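Local structure of designed helical repeat protein (Synthetic construct, 5CWQ) at residues Q18-R23 against L40-R45; A46-A51 against A103-A108; K126-L131 against L162-V167; A153-A158 against A210-Q215. The protein is a computationally designed helical repeat protein without a known natural function, made to explore which repeat architectures can be built de novo. All blocks are in the same frame, centred on the assembly; numbering follows the deposited sequence.

Contact 1 of 4, residues Q18-R23 against L40-R45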
loop_
_atom_site.group_PDB
_atom_site.type_symbol
_atom_site.label_atom_id
_atom_site.label_comp_id
_atom_site.label_asym_id
_atom_site.label_seq_id
_atom_site.Cartn_x
_atom_site.Cartn_y
_atom_site.Cartn_z
ATOM N N GLN A 18 -6.145 5.116 -16.845
ATOM C CA GLN A 18 -7.305 5.724 -17.487
ATOM C C GLN A 18 -8.502 4.779 -17.474
ATOM O O GLN A 18 -9.633 5.204 -17.241
ATOM C CB GLN A 18 -6.969 6.130 -18.923
ATOM C CG GLN A 18 -6.027 7.322 -19.025
ATOM C CD GLN A 18 -6.610 8.592 -18.430
ATOM O OE1 GLN A 18 -5.938 9.304 -17.683
ATOM N NE2 GLN A 18 -7.861 8.886 -18.765
ATOM N N GLU A 19 -8.254 3.498 -17.726
ATOM C CA GLU A 19 -9.317 2.501 -17.691
ATOM C C GLU A 19 -9.865 2.348 -16.275
ATOM O O GLU A 19 -11.068 2.176 -16.082
ATOM C CB GLU A 19 -8.812 1.155 -18.212
ATOM C CG GLU A 19 -8.657 1.093 -19.726
ATOM C CD GLU A 19 -9.981 1.223 -20.461
ATOM O OE1 GLU A 19 -11.042 1.084 -19.816
ATOM O OE2 GLU A 19 -9.960 1.466 -21.686
ATOM N N ALA A 20 -8.977 2.415 -15.288
ATOM C CA ALA A 20 -9.382 2.317 -13.890
ATOM C C ALA A 20 -10.188 3.547 -13.483
ATOM O O ALA A 20 -11.106 3.454 -12.668
ATOM C CB ALA A 20 -8.164 2.153 -12.992
ATOM N N ARG A 21 -9.839 4.696 -14.057
ATOM C CA ARG A 21 -10.546 5.943 -13.777
ATOM C C ARG A 21 -11.965 5.902 -14.329
ATOM O O ARG A 21 -12.897 6.415 -13.709
ATOM C CB ARG A 21 -9.792 7.137 -14.366
ATOM C CG ARG A 21 -8.664 7.660 -13.490
ATOM C CD ARG A 21 -7.875 8.750 -14.200
ATOM N NE ARG A 21 -6.858 9.351 -13.340
ATOM C CZ ARG A 21 -5.915 10.189 -13.764
ATOM N NH1 ARG A 21 -5.844 10.526 -15.046
ATOM N NH2 ARG A 21 -5.034 10.686 -12.906
ATOM N N LYS A 22 -12.127 5.297 -15.501
ATOM C CA LYS A 22 -13.442 5.169 -16.115
ATOM C C LYS A 22 -14.288 4.152 -15.356
ATOM O O LYS A 22 -15.484 4.356 -15.156
ATOM C CB LYS A 22 -13.313 4.770 -17.587
ATOM C CG LYS A 22 -13.164 5.958 -18.530
ATOM C CD LYS A 22 -12.083 5.733 -19.576
ATOM C CE LYS A 22 -12.404 4.561 -20.487
ATOM N NZ LYS A 22 -11.335 4.355 -21.502
ATOM N N ARG A 23 -13.661 3.062 -14.927
ATOM C CA ARG A 23 -14.346 2.057 -14.120
ATOM C C ARG A 23 -14.725 2.653 -12.769
ATOM O O ARG A 23 -15.761 2.312 -12.197
ATOM C CB ARG A 23 -13.473 0.814 -13.933
ATOM C CG ARG A 23 -13.392 -0.077 -15.164
ATOM C CD ARG A 23 -12.729 -1.409 -14.845
ATOM N NE ARG A 23 -11.329 -1.251 -14.452
ATOM C CZ ARG A 23 -10.293 -1.307 -15.287
ATOM N NH1 ARG A 23 -10.474 -1.520 -16.585
ATOM N NH2 ARG A 23 -9.064 -1.149 -14.816
ATOM N N LEU A 40 -9.937 1.900 -7.489
ATOM C CA LEU A 40 -8.946 2.815 -6.931
ATOM C C LEU A 40 -7.655 2.076 -6.587
ATOM O O LEU A 40 -6.569 2.649 -6.665
ATOM C CB LEU A 40 -9.505 3.522 -5.692
ATOM C CG LEU A 40 -10.616 4.546 -5.954
ATOM C CD1 LEU A 40 -11.190 5.069 -4.645
ATOM C CD2 LEU A 40 -10.120 5.703 -6.814
ATOM N N ILE A 41 -7.774 0.807 -6.207
ATOM C CA ILE A 41 -6.600 -0.036 -5.999
ATOM C C ILE A 41 -5.848 -0.195 -7.315
ATOM O O ILE A 41 -4.618 -0.172 -7.346
ATOM C CB ILE A 41 -6.979 -1.430 -5.447
ATOM C CG1 ILE A 41 -7.535 -1.300 -4.028
ATOM C CG2 ILE A 41 -5.763 -2.368 -5.442
ATOM C CD1 ILE A 41 -8.153 -2.572 -3.491
ATOM N N GLU A 42 -6.595 -0.362 -8.400
ATOM C CA GLU A 42 -5.997 -0.515 -9.722
ATOM C C GLU A 42 -5.317 0.780 -10.156
ATOM O O GLU A 42 -4.239 0.752 -10.749
ATOM C CB GLU A 42 -7.055 -0.934 -10.745
ATOM C CG GLU A 42 -7.651 -2.306 -10.468
ATOM C CD GLU A 42 -8.881 -2.594 -11.308
ATOM O OE1 GLU A 42 -9.661 -3.494 -10.929
ATOM O OE2 GLU A 42 -9.067 -1.924 -12.346
ATOM N N GLU A 43 -5.949 1.912 -9.860
ATOM C CA GLU A 43 -5.345 3.210 -10.137
ATOM C C GLU A 43 -4.021 3.344 -9.397
ATOM O O GLU A 43 -3.014 3.749 -9.978
ATOM C CB GLU A 43 -6.284 4.349 -9.738
ATOM C CG GLU A 43 -7.504 4.488 -10.630
ATOM C CD GLU A 43 -8.346 5.700 -10.284
ATOM O OE1 GLU A 43 -7.780 6.695 -9.786
ATOM O OE2 GLU A 43 -9.575 5.657 -10.508
ATOM N N ALA A 44 -4.030 2.987 -8.117
ATOM C CA ALA A 44 -2.840 3.067 -7.280
ATOM C C ALA A 44 -1.715 2.182 -7.818
ATOM O O ALA A 44 -0.545 2.564 -7.780
ATOM C CB ALA A 44 -3.183 2.680 -5.846
ATOM N N ARG A 45 -2.074 1.001 -8.316
ATOM C CA ARG A 45 -1.107 0.096 -8.935
ATOM C C ARG A 45 -0.456 0.748 -10.148
ATOM O O ARG A 45 0.761 0.681 -10.327
ATOM C CB ARG A 45 -1.780 -1.211 -9.358
ATOM C CG ARG A 45 -2.052 -2.174 -8.218
ATOM C CD ARG A 45 -3.009 -3.274 -8.646
ATOM N NE ARG A 45 -3.201 -4.276 -7.600
ATOM C CZ ARG A 45 -4.186 -5.169 -7.587
ATOM N NH1 ARG A 45 -5.086 -5.190 -8.562
ATOM N NH2 ARG A 45 -4.276 -6.041 -6.592
HETATM O O HOH W 1 -7.584 9.543 -10.263
#
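Glu42 OE2 is gripped twice by the guanidinium of Arg23. NH2 of Arg23 reaches Glu42 OE2 at 2.6 Å with an N-H...O angle of 137°, and NE of Arg23 adds a weak second bond to the same Glu42 OE2 at 3.2 Å. NH2 arrives nearly along the C-O axis, although the oxygen is tilted out of the guanidinium plane, and the two flat groups are turned 52° apart. A bend in the arginine (chi3 -65°) places NE within reach of this oxygen, while one face of the same guanidinium lies over the backbone carbonyl Glu19 O. On the other flank Glu43 is extended and brings its carboxylate in among backbone atoms: Glu43 OE2 is 3.4 Å from Arg21 CA and hydrogen-bonds to Ser24 OG, which is also hydrogen-bonded to Ala20 O. The other oxygen, Glu43 OE1, is linked to Arg21 NE by a water that donates to Glu43 OE1 (2.9 Å) and accepts from Arg21 NE (3.2 Å). Between the flanks Ala20 CB presses on Glu43 CG at 3.4 Å. Helices 5-30 and 33-57 thus pair antiparallel, with segment axes 8.4 Å apart. The chemistry implies a terminal helix pair whose buried alanine is framed by two acidic side chains, one salt-bridged at a more exposed edge, where the arginine would offset its charge, the other probably stabilised by a hydroxyl and a water-mediated cation.

Contact 2 of 4, residues A46-A51 against A103-A108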
loop_
_atom_site.group_PDB
_atom_site.type_symbol
_atom_site.label_atom_id
_atom_site.label_comp_id
_atom_site.label_asym_id
_atom_site.label_seq_id
_atom_site.Cartn_x
_atom_site.Cartn_y
_atom_site.Cartn_z
ATOM N N ALA A 46 -1.283 1.372 -10.980
ATOM C CA ALA A 46 -0.810 2.044 -12.181
ATOM C C ALA A 46 0.092 3.219 -11.821
ATOM O O ALA A 46 1.122 3.438 -12.457
ATOM C CB ALA A 46 -1.990 2.518 -13.020
ATOM N N VAL A 47 -0.301 3.971 -10.797
ATOM C CA VAL A 47 0.470 5.129 -10.358
ATOM C C VAL A 47 1.818 4.696 -9.787
ATOM O O VAL A 47 2.826 5.371 -9.991
ATOM C CB VAL A 47 -0.311 5.958 -9.309
ATOM C CG1 VAL A 47 0.577 7.013 -8.664
ATOM C CG2 VAL A 47 -1.514 6.626 -9.960
ATOM N N GLN A 48 1.837 3.572 -9.074
ATOM C CA GLN A 48 3.091 3.034 -8.560
ATOM C C GLN A 48 4.027 2.701 -9.716
ATOM O O GLN A 48 5.237 2.913 -9.632
ATOM C CB GLN A 48 2.855 1.787 -7.708
ATOM C CG GLN A 48 4.137 1.236 -7.088
ATOM C CD GLN A 48 3.982 -0.160 -6.521
ATOM O OE1 GLN A 48 3.101 -0.918 -6.926
ATOM N NE2 GLN A 48 4.847 -0.509 -5.576
ATOM N N GLU A 49 3.457 2.176 -10.795
ATOM C CA GLU A 49 4.241 1.816 -11.969
ATOM C C GLU A 49 4.852 3.063 -12.604
ATOM O O GLU A 49 6.021 3.063 -12.982
ATOM C CB GLU A 49 3.374 1.067 -12.983
ATOM C CG GLU A 49 4.166 0.345 -14.058
ATOM C CD GLU A 49 3.283 -0.453 -15.002
ATOM O OE1 GLU A 49 2.076 -0.599 -14.712
ATOM O OE2 GLU A 49 3.797 -0.935 -16.035
ATOM N N LEU A 50 4.060 4.127 -12.708
ATOM C CA LEU A 50 4.538 5.393 -13.258
ATOM C C LEU A 50 5.679 5.965 -12.420
ATOM O O LEU A 50 6.649 6.501 -12.957
ATOM C CB LEU A 50 3.396 6.407 -13.341
ATOM C CG LEU A 50 2.287 6.103 -14.351
ATOM C CD1 LEU A 50 1.086 7.009 -14.110
ATOM C CD2 LEU A 50 2.794 6.257 -15.776
ATOM N N ALA A 51 5.556 5.849 -11.103
ATOM C CA ALA A 51 6.577 6.353 -10.191
ATOM C C ALA A 51 7.893 5.601 -10.375
ATOM O O ALA A 51 8.967 6.204 -10.391
ATOM C CB ALA A 51 6.099 6.243 -8.752
ATOM N N ALA A 103 -1.074 4.089 -2.549
ATOM C CA ALA A 103 -0.843 5.453 -3.011
ATOM C C ALA A 103 0.259 6.117 -2.190
ATOM O O ALA A 103 1.098 6.836 -2.733
ATOM C CB ALA A 103 -2.123 6.265 -2.931
ATOM N N VAL A 104 0.245 5.876 -0.880
ATOM C CA VAL A 104 1.271 6.404 0.017
ATOM C C VAL A 104 2.637 5.826 -0.333
ATOM O O VAL A 104 3.648 6.525 -0.273
ATOM C CB VAL A 104 0.946 6.094 1.504
ATOM C CG1 VAL A 104 2.137 6.401 2.407
ATOM C CG2 VAL A 104 -0.266 6.884 1.963
ATOM N N LEU A 105 2.667 4.546 -0.690
ATOM C CA LEU A 105 3.914 3.898 -1.067
ATOM C C LEU A 105 4.472 4.568 -2.318
ATOM O O LEU A 105 5.678 4.791 -2.431
ATOM C CB LEU A 105 3.702 2.402 -1.304
ATOM C CG LEU A 105 4.943 1.605 -1.720
ATOM C CD1 LEU A 105 6.022 1.665 -0.648
ATOM C CD2 LEU A 105 4.574 0.164 -2.012
ATOM N N ALA A 106 3.583 4.893 -3.251
ATOM C CA ALA A 106 3.976 5.597 -4.463
ATOM C C ALA A 106 4.547 6.968 -4.111
ATOM O O ALA A 106 5.556 7.386 -4.678
ATOM C CB ALA A 106 2.793 5.733 -5.410
ATOM N N LEU A 107 3.910 7.658 -3.166
ATOM C CA LEU A 107 4.391 8.964 -2.722
ATOM C C LEU A 107 5.778 8.852 -2.093
ATOM O O LEU A 107 6.622 9.729 -2.272
ATOM C CB LEU A 107 3.418 9.594 -1.722
ATOM C CG LEU A 107 2.064 10.057 -2.264
ATOM C CD1 LEU A 107 1.150 10.459 -1.118
ATOM C CD2 LEU A 107 2.230 11.211 -3.238
ATOM N N ALA A 108 6.002 7.776 -1.349
ATOM C CA ALA A 108 7.290 7.541 -0.710
ATOM C C ALA A 108 8.381 7.315 -1.755
ATOM O O ALA A 108 9.464 7.896 -1.668
ATOM C CB ALA A 108 7.200 6.351 0.229
#
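The carboxamide of Gln48, the flat group of this contact, meets Leu105 through its nitrogen corner: Gln48 NE2 lies 3.6 Å from Leu105 CD2, with the methyl displaced well out of the amide plane. The setting is the parallel packing of helix 33-57 on helix 90-114, two neighbours in the stack of an all-helical repeat protein, whose segment axes run 8.9 Å apart at closest approach, their directions 9° from parallel. Gln48 CG is anti to the backbone N (chi1 -177°) and the chain beyond it is extended, carrying the amide out along the flank of the interface, where NE2 also makes a weak hydrogen bond to Glu109. Beneath this polar tip the interface is apolar and closely spaced. The CA atoms of Gln48 and Ala106 are 4.9 Å apart, a separation compatible with the bare methyl of Ala106 directed at the facing helix. Val47 and Ala51 also direct their CB atoms across. No hydrogen bond joins the two segments; farther along, the disulfide Cys55-Cys113 ties the same two helices covalently. The Ala106 methyl fits between side chain and backbone, with Val47 CG1 4.1 Å and Gln48 CA 4.2 Å from Ala106 CB.

Contact 3 of 4, residues K126-L131 against L162-V167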
loop_
_atom_site.group_PDB
_atom_site.type_symbol
_atom_site.label_atom_id
_atom_site.label_comp_id
_atom_site.label_asym_id
_atom_site.label_seq_id
_atom_site.Cartn_x
_atom_site.Cartn_y
_atom_site.Cartn_z
ATOM N N LYS A 126 1.847 9.846 6.555
ATOM C CA LYS A 126 0.658 9.265 5.941
ATOM C C LYS A 126 0.660 7.745 6.089
ATOM O O LYS A 126 -0.383 7.133 6.321
ATOM C CB LYS A 126 0.574 9.648 4.460
ATOM C CG LYS A 126 0.243 11.114 4.214
ATOM C CD LYS A 126 0.124 11.406 2.725
ATOM C CE LYS A 126 -0.287 12.844 2.468
ATOM N NZ LYS A 126 0.702 13.810 3.016
ATOM N N ALA A 127 1.839 7.145 5.951
ATOM C CA ALA A 127 1.992 5.704 6.102
ATOM C C ALA A 127 1.692 5.278 7.532
ATOM O O ALA A 127 1.073 4.238 7.765
ATOM C CB ALA A 127 3.397 5.274 5.707
ATOM N N GLN A 128 2.139 6.081 8.491
ATOM C CA GLN A 128 1.880 5.795 9.895
ATOM C C GLN A 128 0.383 5.891 10.181
ATOM O O GLN A 128 -0.164 5.083 10.931
ATOM C CB GLN A 128 2.662 6.755 10.796
ATOM C CG GLN A 128 2.513 6.479 12.289
ATOM C CD GLN A 128 3.001 5.096 12.686
ATOM O OE1 GLN A 128 3.965 4.578 12.121
ATOM N NE2 GLN A 128 2.332 4.490 13.660
ATOM N N ARG A 129 -0.273 6.876 9.572
ATOM C CA ARG A 129 -1.708 7.073 9.756
ATOM C C ARG A 129 -2.507 5.868 9.271
ATOM O O ARG A 129 -3.288 5.290 10.025
ATOM C CB ARG A 129 -2.181 8.327 9.017
ATOM C CG ARG A 129 -1.820 9.641 9.694
ATOM C CD ARG A 129 -2.127 10.818 8.777
ATOM N NE ARG A 129 -1.716 12.099 9.344
ATOM C CZ ARG A 129 -1.773 13.258 8.693
ATOM N NH1 ARG A 129 -2.222 13.304 7.444
ATOM N NH2 ARG A 129 -1.379 14.374 9.289
ATOM N N VAL A 130 -2.311 5.496 8.011
ATOM C CA VAL A 130 -3.074 4.407 7.416
ATOM C C VAL A 130 -2.756 3.089 8.125
ATOM O O VAL A 130 -3.618 2.213 8.241
ATOM C CB VAL A 130 -2.790 4.280 5.899
ATOM C CG1 VAL A 130 -1.343 3.893 5.646
ATOM C CG2 VAL A 130 -3.737 3.279 5.258
ATOM N N LEU A 131 -1.521 2.964 8.605
ATOM C CA LEU A 131 -1.115 1.806 9.393
ATOM C C LEU A 131 -1.997 1.665 10.629
ATOM O O LEU A 131 -2.495 0.580 10.930
ATOM C CB LEU A 131 0.353 1.928 9.805
ATOM C CG LEU A 131 0.864 0.936 10.854
ATOM C CD1 LEU A 131 0.733 -0.487 10.350
ATOM C CD2 LEU A 131 2.304 1.247 11.215
ATOM N N LEU A 162 5.742 -1.114 4.271
ATOM C CA LEU A 162 6.625 -1.005 3.116
ATOM C C LEU A 162 6.982 0.454 2.871
ATOM O O LEU A 162 8.130 0.786 2.579
ATOM C CB LEU A 162 5.961 -1.593 1.868
ATOM C CG LEU A 162 6.623 -2.811 1.224
ATOM C CD1 LEU A 162 5.819 -3.262 0.015
ATOM C CD2 LEU A 162 8.058 -2.517 0.820
ATOM N N ALA A 163 5.984 1.323 2.987
ATOM C CA ALA A 163 6.183 2.748 2.775
ATOM C C ALA A 163 7.101 3.322 3.849
ATOM O O ALA A 163 7.966 4.150 3.559
ATOM C CB ALA A 163 4.845 3.477 2.765
ATOM N N LEU A 164 6.918 2.875 5.087
ATOM C CA LEU A 164 7.768 3.321 6.186
ATOM C C LEU A 164 9.208 2.877 5.960
ATOM O O LEU A 164 10.146 3.644 6.182
ATOM C CB LEU A 164 7.258 2.782 7.524
ATOM C CG LEU A 164 5.938 3.373 8.028
ATOM C CD1 LEU A 164 5.448 2.612 9.249
ATOM C CD2 LEU A 164 6.078 4.861 8.347
ATOM N N ALA A 165 9.373 1.632 5.526
ATOM C CA ALA A 165 10.691 1.092 5.212
ATOM C C ALA A 165 11.353 1.900 4.101
ATOM O O ALA A 165 12.554 2.175 4.148
ATOM C CB ALA A 165 10.581 -0.366 4.808
ATOM N N GLU A 166 10.554 2.277 3.108
ATOM C CA GLU A 166 11.027 3.050 1.967
ATOM C C GLU A 166 11.640 4.372 2.420
ATOM O O GLU A 166 12.780 4.691 2.079
ATOM C CB GLU A 166 9.870 3.306 0.995
ATOM C CG GLU A 166 10.241 4.048 -0.279
ATOM C CD GLU A 166 10.935 3.170 -1.302
ATOM O OE1 GLU A 166 11.158 1.973 -1.018
ATOM O OE2 GLU A 166 11.254 3.682 -2.396
ATOM N N VAL A 167 10.878 5.130 3.200
ATOM C CA VAL A 167 11.324 6.435 3.669
ATOM C C VAL A 167 12.504 6.303 4.624
ATOM O O VAL A 167 13.486 7.032 4.503
ATOM C CB VAL A 167 10.185 7.197 4.376
ATOM C CG1 VAL A 167 10.687 8.527 4.937
ATOM C CG2 VAL A 167 9.033 7.426 3.415
#
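An antiparallel helical hairpin, formed by helices 117-144 and 147-171, is the element in which Leu164 packs on Ala127, Gln128 and Leu131. The segment axes cross at -159° and approach to 9.2 Å. Leu164 makes the largest contribution, dividing its two methyls. Its CD2 rests against the methyl of the smallest partner, with Leu164 CD2 at 3.8 Å from Ala127 CB, while CD1 is turned to Leu131 and Gln128: Leu164 CD1 is 4.0 Å from Leu131 CD2 and 3.8 Å from Gln128 OE1. The side chains of Leu131 and Leu164 cross at about a right angle and touch through one methyl each. A bend in Gln128 (chi2 61°) places CD so that the carboxamide oxygen can come up to Leu164 CD1; the amide nitrogen of the same group is hydrogen-bonded to Glu132 on its own helix, giving this otherwise apolar edge a polar margin. Deeper in, two methyls face each other, Ala127 CB and Ala163 CB being 3.7 Å apart, where the backbones of the two segments come closest, Ala127 CA to Ala163 CA 6.1 Å. Val104 of helix 90-114 covers Ala127 from a further direction. No hydrogen bond crosses between the segments: apolar contact, with alanine at the closest point and a leucine bridging the wider part, is the arrangement of an antiparallel hairpin in an alpha-helical repeat fold.

Contact 4 of 4, residues A153-A158 against A210-Q215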
loop_
_atom_site.group_PDB
_atom_site.type_symbol
_atom_site.label_atom_id
_atom_site.label_comp_id
_atom_site.label_asym_id
_atom_site.label_seq_id
_atom_site.Cartn_x
_atom_site.Cartn_y
_atom_site.Cartn_z
ATOM N N ALA A 153 -7.099 -6.123 5.529
ATOM C CA ALA A 153 -6.492 -5.167 6.441
ATOM C C ALA A 153 -4.994 -5.427 6.584
ATOM O O ALA A 153 -4.208 -4.492 6.677
ATOM C CB ALA A 153 -7.178 -5.220 7.809
ATOM N N LEU A 154 -4.597 -6.697 6.583
ATOM C CA LEU A 154 -3.184 -7.043 6.735
ATOM C C LEU A 154 -2.373 -6.605 5.516
ATOM O O LEU A 154 -1.205 -6.235 5.637
ATOM C CB LEU A 154 -3.016 -8.548 6.965
ATOM C CG LEU A 154 -3.490 -9.077 8.322
ATOM C CD1 LEU A 154 -3.385 -10.591 8.364
ATOM C CD2 LEU A 154 -2.704 -8.462 9.475
ATOM N N ILE A 155 -2.997 -6.651 4.343
ATOM C CA ILE A 155 -2.364 -6.170 3.122
ATOM C C ILE A 155 -2.133 -4.667 3.232
ATOM O O ILE A 155 -1.051 -4.171 2.916
ATOM C CB ILE A 155 -3.220 -6.490 1.872
ATOM C CG1 ILE A 155 -3.298 -8.002 1.656
ATOM C CG2 ILE A 155 -2.646 -5.825 0.620
ATOM C CD1 ILE A 155 -4.348 -8.434 0.640
ATOM N N ALA A 156 -3.152 -3.946 3.691
ATOM C CA ALA A 156 -3.043 -2.504 3.865
ATOM C C ALA A 156 -1.928 -2.178 4.856
ATOM O O ALA A 156 -1.155 -1.243 4.652
ATOM C CB ALA A 156 -4.374 -1.919 4.336
ATOM N N ILE A 157 -1.846 -2.966 5.924
ATOM C CA ILE A 157 -0.800 -2.800 6.927
ATOM C C ILE A 157 0.580 -3.025 6.321
ATOM O O ILE A 157 1.488 -2.220 6.523
ATOM C CB ILE A 157 -1.017 -3.764 8.115
ATOM C CG1 ILE A 157 -2.223 -3.305 8.936
ATOM C CG2 ILE A 157 0.219 -3.829 9.016
ATOM C CD1 ILE A 157 -2.712 -4.318 9.951
ATOM N N ALA A 158 0.736 -4.120 5.581
ATOM C CA ALA A 158 2.023 -4.466 4.986
ATOM C C ALA A 158 2.485 -3.392 4.000
ATOM O O ALA A 158 3.665 -3.037 3.967
ATOM C CB ALA A 158 1.941 -5.827 4.295
ATOM N N ALA A 210 -3.844 -13.450 2.250
ATOM C CA ALA A 210 -2.877 -13.528 3.335
ATOM C C ALA A 210 -1.453 -13.630 2.787
ATOM O O ALA A 210 -0.504 -13.124 3.391
ATOM C CB ALA A 210 -3.189 -14.715 4.234
ATOM N N GLU A 211 -1.310 -14.282 1.637
ATOM C CA GLU A 211 -0.001 -14.452 1.015
ATOM C C GLU A 211 0.534 -13.133 0.473
ATOM O O GLU A 211 1.739 -12.886 0.517
ATOM C CB GLU A 211 -0.074 -15.506 -0.093
ATOM C CG GLU A 211 -0.095 -16.925 0.464
ATOM C CD GLU A 211 -0.433 -17.980 -0.565
ATOM O OE1 GLU A 211 -0.927 -17.631 -1.657
ATOM O OE2 GLU A 211 -0.204 -19.171 -0.266
ATOM N N GLU A 212 -0.356 -12.281 -0.027
ATOM C CA GLU A 212 0.035 -10.936 -0.433
ATOM C C GLU A 212 0.662 -10.199 0.744
ATOM O O GLU A 212 1.783 -9.701 0.651
ATOM C CB GLU A 212 -1.163 -10.142 -0.957
ATOM C CG GLU A 212 -1.715 -10.622 -2.284
ATOM C CD GLU A 212 -2.802 -9.707 -2.823
ATOM O OE1 GLU A 212 -2.676 -8.474 -2.665
ATOM O OE2 GLU A 212 -3.783 -10.219 -3.400
ATOM N N ALA A 213 -0.072 -10.143 1.851
ATOM C CA ALA A 213 0.388 -9.454 3.051
ATOM C C ALA A 213 1.717 -10.023 3.544
ATOM O O ALA A 213 2.615 -9.274 3.931
ATOM C CB ALA A 213 -0.669 -9.544 4.148
ATOM N N GLU A 214 1.843 -11.348 3.526
ATOM C CA GLU A 214 3.053 -12.001 4.019
ATOM C C GLU A 214 4.276 -11.610 3.191
ATOM O O GLU A 214 5.319 -11.262 3.741
ATOM C CB GLU A 214 2.892 -13.524 4.015
ATOM C CG GLU A 214 4.070 -14.257 4.659
ATOM C CD GLU A 214 3.931 -15.771 4.615
ATOM O OE1 GLU A 214 2.982 -16.273 3.975
ATOM O OE2 GLU A 214 4.777 -16.460 5.223
ATOM N N GLN A 215 4.141 -11.666 1.869
ATOM C CA GLN A 215 5.263 -11.387 0.979
ATOM C C GLN A 215 5.592 -9.899 0.928
ATOM O O GLN A 215 6.749 -9.521 0.741
ATOM C CB GLN A 215 4.964 -11.907 -0.430
ATOM C CG GLN A 215 4.855 -13.419 -0.518
ATOM C CD GLN A 215 6.093 -14.125 0.005
ATOM O OE1 GLN A 215 7.217 -13.650 -0.168
ATOM N NE2 GLN A 215 5.888 -15.262 0.657
#
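Ala213 CB sits against the backbone of Leu154 and Ile155, 3.7 Å from both Leu154 C and Ile155 N. This is a parallel helix pair of the repeat stack, helix 147-171 on helix 204-230, with segment axes only 8.1 Å apart and crossing at 18°. At the closest point the CA atoms of Ile155 and Ala213 are 4.3 Å from each other, near enough for a methyl to reach main-chain atoms. Side-chain atoms complete this first shell: Leu154 CB lies 3.8 Å from Ala213 CB, and Ile155 CG1 also borders that methyl. On the more exposed edge Ile155 extends beyond the alanine. Its CG1 is anti to the carbonyl carbon (chi1 -66°), and the side chain crosses the extended chain of Glu212 obliquely, its delta methyl touching the carboxylate with Ile155 CD1 3.7 Å from Glu212 OE1. The carboxylate gains no hydrogen bond from the facing segment; OE1 instead bonds to a glycerol, probably from the crystallisation liquor. Outside the two segments, Leu209 and Leu216 of helix 204-230 also touch Ile155, and Leu216 reaches Ala158 as well. Beyond them the disulfide Cys169-Cys227 joins the same two helices. On the flank away from Glu212 the second alanine meets the main chain of the partner helix, Ala158 CB standing 3.5 Å from the carbonyl oxygen Ala213 O.

Contact 1 is partly buried, near the N-terminal end of the stack, whereas contacts 2, 3 and 4 are buried and lie nearer the centre of the chain. The charged bonding across segments is confined to contact 1; the other three have no hydrogen bond between their segments and are mainly alanine and branched aliphatic packing, with Gln48, Gln128 and Glu212 at their margins. Contacts 1 and 3 are antiparallel pairs of successive helices, contacts 2 and 4 parallel pairs. Helix 33-57 serves contacts 1 and 2, and helix 147-171 serves 3 and 4. Contacts 2 and 3 pack directly, Leu105 CD1 lying 3.6 Å from Ala163 CA, while 2 and 4 flank the chain's centre on opposite sides.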